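Local structure of mRNA-binding protein PUF3 (Saccharomyces cerevisiae, 3K49) at residues N314-Q318 with S356-L360. The protein binds recognition sequences in the 3' untranslated regions of mRNAs, mostly those for mitochondrial proteins, and promotes deadenylation and decay of COX17 mRNA. Numbering follows the deposited sequence.
Sequences NYVIQ and SVEKL. With nucleotides of chain B.
L360 rests its CD2 against I317 and Q318 of the neighbouring, nearly parallel helix, 3.6 Å from CG of Q318. L360 and I317 are the branched apolar pair that suits this buried side; Q318 adds its aliphatic CG. Nearer the RNA, S356 is small enough for its CB to sit 3.2 Å from ND2 of N314, while its OG and backbone N bond N3 and O2 of the cytosine of C1 in chain B, fitting the 5' cytosine pocket of Puf3. N314 and Q318 read U3 of chain B, as in the Pumilio code. The compact asparagine, its CG between backbone N and carbonyl carbon (chi1 79°), turns its amide to the base: ND2 gives to O2, and OD1 takes N3-H almost straight (173°). The longer glutamine carries NE2 to O4 at 2.7 Å and, through a bent bond, to OD1 of N314, which thus accepts twice. Y315 lays one ring face on the guanine of G4 of chain B. On the exposed side, K359 crosses Q318, its aliphatic CG 3.2 Å from OE1. In this Pumilio homology domain, helix 355-364 packs beside helix 313-323 of repeat 8, L360 also touching I308 of helix 303-308 and, like I317, I336 of helix 326-345.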
loop_
_atom_site.group_PDB
_atom_site.type_symbol
_atom_site.label_atom_id
_atom_site.label_comp_id
_atom_site.label_asym_id
_atom_site.label_seq_id
_atom_site.Cartn_x
_atom_site.Cartn_y
_atom_site.Cartn_z
ATOM N N ASN A 314 -10.546 13.404 -18.830
ATOM C CA ASN A 314 -9.603 14.483 -19.140
ATOM C C ASN A 314 -8.165 14.207 -18.665
ATOM O O ASN A 314 -7.212 14.643 -19.307
ATOM C CB ASN A 314 -10.104 15.833 -18.620
ATOM C CG ASN A 314 -9.871 16.011 -17.133
ATOM O OD1 ASN A 314 -8.734 16.124 -16.686
ATOM N ND2 ASN A 314 -10.951 16.036 -16.360
ATOM N N TYR A 315 -8.018 13.473 -17.558
ATOM C CA TYR A 315 -6.696 13.103 -17.039
ATOM C C TYR A 315 -6.018 12.093 -17.956
ATOM O O TYR A 315 -4.809 12.163 -18.196
ATOM C CB TYR A 315 -6.791 12.509 -15.627
ATOM C CG TYR A 315 -7.299 13.463 -14.571
ATOM C CD1 TYR A 315 -8.567 13.310 -14.022
ATOM C CD2 TYR A 315 -6.506 14.510 -14.111
ATOM C CE1 TYR A 315 -9.037 14.173 -13.059
ATOM C CE2 TYR A 315 -6.967 15.376 -13.140
ATOM C CZ TYR A 315 -8.235 15.203 -12.620
ATOM O OH TYR A 315 -8.705 16.063 -11.655
ATOM N N VAL A 316 -6.803 11.150 -18.462
ATOM C CA VAL A 316 -6.287 10.167 -19.407
ATOM C C VAL A 316 -5.841 10.845 -20.699
ATOM O O VAL A 316 -4.922 10.375 -21.372
ATOM C CB VAL A 316 -7.329 9.075 -19.722
ATOM C CG1 VAL A 316 -6.756 8.058 -20.687
ATOM C CG2 VAL A 316 -7.784 8.394 -18.445
ATOM N N ILE A 317 -6.490 11.957 -21.038
ATOM C CA ILE A 317 -6.115 12.728 -22.220
ATOM C C ILE A 317 -4.794 13.448 -21.977
ATOM O O ILE A 317 -3.859 13.342 -22.779
ATOM C CB ILE A 317 -7.191 13.764 -22.599
ATOM C CG1 ILE A 317 -8.502 13.070 -22.974
ATOM C CG2 ILE A 317 -6.710 14.630 -23.753
ATOM C CD1 ILE A 317 -8.461 12.336 -24.295
ATOM N N GLN A 318 -4.726 14.176 -20.864
ATOM C CA GLN A 318 -3.481 14.804 -20.434
ATOM C C GLN A 318 -2.341 13.788 -20.465
ATOM O O GLN A 318 -1.278 14.040 -21.040
ATOM C CB GLN A 318 -3.622 15.376 -19.022
ATOM C CG GLN A 318 -4.841 16.257 -18.818
ATOM C CD GLN A 318 -4.865 16.912 -17.453
ATOM O OE1 GLN A 318 -3.817 17.227 -16.891
ATOM N NE2 GLN A 318 -6.060 17.121 -16.911
ATOM N N SER A 356 -10.130 21.285 -15.718
ATOM C CA SER A 356 -9.682 20.280 -16.678
ATOM C C SER A 356 -9.364 20.909 -18.025
ATOM O O SER A 356 -8.434 20.485 -18.714
ATOM C CB SER A 356 -10.727 19.184 -16.851
ATOM O OG SER A 356 -11.941 19.721 -17.341
ATOM N N VAL A 357 -10.138 21.920 -18.404
ATOM C CA VAL A 357 -9.863 22.649 -19.633
ATOM C C VAL A 357 -8.660 23.568 -19.437
ATOM O O VAL A 357 -7.810 23.699 -20.320
ATOM C CB VAL A 357 -11.079 23.474 -20.085
ATOM C CG1 VAL A 357 -10.728 24.319 -21.300
ATOM C CG2 VAL A 357 -12.259 22.561 -20.386
ATOM N N GLU A 358 -8.584 24.191 -18.266
ATOM C CA GLU A 358 -7.452 25.051 -17.930
ATOM C C GLU A 358 -6.145 24.272 -17.993
ATOM O O GLU A 358 -5.119 24.790 -18.435
ATOM C CB GLU A 358 -7.642 25.667 -16.542
ATOM C CG GLU A 358 -6.542 26.634 -16.137
ATOM C CD GLU A 358 -6.501 27.869 -17.014
ATOM O OE1 GLU A 358 -7.441 28.064 -17.813
ATOM O OE2 GLU A 358 -5.529 28.644 -16.903
ATOM N N LYS A 359 -6.194 23.023 -17.546
ATOM C CA LYS A 359 -5.016 22.174 -17.520
ATOM C C LYS A 359 -4.606 21.777 -18.929
ATOM O O LYS A 359 -3.431 21.867 -19.289
ATOM C CB LYS A 359 -5.277 20.931 -16.671
ATOM C CG LYS A 359 -4.018 20.318 -16.074
ATOM C CD LYS A 359 -3.209 21.355 -15.299
ATOM C CE LYS A 359 -2.107 20.709 -14.472
ATOM N NZ LYS A 359 -2.648 19.933 -13.320
ATOM N N LEU A 360 -5.581 21.344 -19.726
ATOM C CA LEU A 360 -5.338 20.978 -21.120
ATOM C C LEU A 360 -4.869 22.210 -21.925
ATOM O O LEU A 360 -3.981 22.076 -22.780
ATOM C CB LEU A 360 -6.598 20.374 -21.751
ATOM C CG LEU A 360 -7.038 19.006 -21.218
ATOM C CD1 LEU A 360 -8.471 18.694 -21.608
ATOM C CD2 LEU A 360 -6.099 17.918 -21.695
ATOM P P U B 3 -7.994 22.014 -8.841
ATOM O OP1 U B 3 -7.953 22.131 -7.364
ATOM O OP2 U B 3 -6.740 21.757 -9.591
ATOM O "O5'" U B 3 -9.066 20.888 -9.225
ATOM C "C5'" U B 3 -10.433 20.997 -8.828
ATOM C "C4'" U B 3 -11.249 19.863 -9.422
ATOM O "O4'" U B 3 -11.337 20.012 -10.865
ATOM C "C3'" U B 3 -10.681 18.465 -9.214
ATOM O "O3'" U B 3 -11.096 17.951 -7.952
ATOM C "C2'" U B 3 -11.301 17.691 -10.376
ATOM O "O2'" U B 3 -12.630 17.276 -10.110
ATOM C "C1'" U B 3 -11.270 18.735 -11.486
ATOM N N1 U B 3 -10.061 18.699 -12.338
ATOM C C2 U B 3 -10.086 17.921 -13.477
ATOM O O2 U B 3 -11.046 17.249 -13.804
ATOM N N3 U B 3 -8.941 17.952 -14.226
ATOM C C4 U B 3 -7.791 18.667 -13.962
ATOM O O4 U B 3 -6.852 18.628 -14.755
ATOM C C5 U B 3 -7.838 19.441 -12.757
ATOM C C6 U B 3 -8.942 19.431 -12.005
ATOM P P G B 4 -10.126 16.964 -7.137
ATOM O OP1 G B 4 -10.624 16.869 -5.742
ATOM O OP2 G B 4 -8.725 17.390 -7.401
ATOM O "O5'" G B 4 -10.354 15.550 -7.832
ATOM C "C5'" G B 4 -11.665 15.046 -8.037
ATOM C "C4'" G B 4 -11.600 13.582 -8.398
ATOM O "O4'" G B 4 -10.893 13.437 -9.652
ATOM C "C3'" G B 4 -10.770 12.751 -7.436
ATOM O "O3'" G B 4 -11.521 12.407 -6.280
ATOM C "C2'" G B 4 -10.376 11.550 -8.293
ATOM O "O2'" G B 4 -11.362 10.540 -8.372
ATOM C "C1'" G B 4 -10.191 12.208 -9.660
ATOM N N9 G B 4 -8.799 12.474 -9.995
ATOM C C8 G B 4 -7.963 13.441 -9.488
ATOM N N7 G B 4 -6.763 13.402 -10.005
ATOM C C5 G B 4 -6.818 12.346 -10.909
ATOM C C6 G B 4 -5.827 11.818 -11.761
ATOM O O6 G B 4 -4.657 12.195 -11.916
ATOM N N1 G B 4 -6.310 10.740 -12.492
ATOM C C2 G B 4 -7.586 10.248 -12.419
ATOM N N2 G B 4 -7.885 9.209 -13.203
ATOM N N3 G B 4 -8.514 10.734 -11.632
ATOM C C4 G B 4 -8.061 11.772 -10.911
ATOM O "O5'" C B 1 -17.712 20.019 -10.044
ATOM C "C5'" C B 1 -17.155 21.187 -10.658
ATOM C "C4'" C B 1 -15.683 21.241 -10.336
ATOM O "O4'" C B 1 -14.961 20.259 -11.122
ATOM C "C3'" C B 1 -14.981 22.532 -10.721
ATOM O "O3'" C B 1 -13.806 22.770 -9.931
ATOM C "C2'" C B 1 -14.627 22.337 -12.194
ATOM O "O2'" C B 1 -13.596 23.207 -12.634
ATOM C "C1'" C B 1 -14.204 20.866 -12.171
ATOM N N1 C B 1 -14.470 20.121 -13.424
ATOM C C2 C B 1 -13.562 20.063 -14.453
ATOM O O2 C B 1 -12.465 20.636 -14.353
ATOM N N3 C B 1 -13.943 19.348 -15.550
ATOM C C4 C B 1 -15.127 18.724 -15.612
ATOM N N4 C B 1 -15.396 18.038 -16.723
ATOM C C5 C B 1 -16.052 18.781 -14.546
ATOM C C6 C B 1 -15.657 19.486 -13.504
#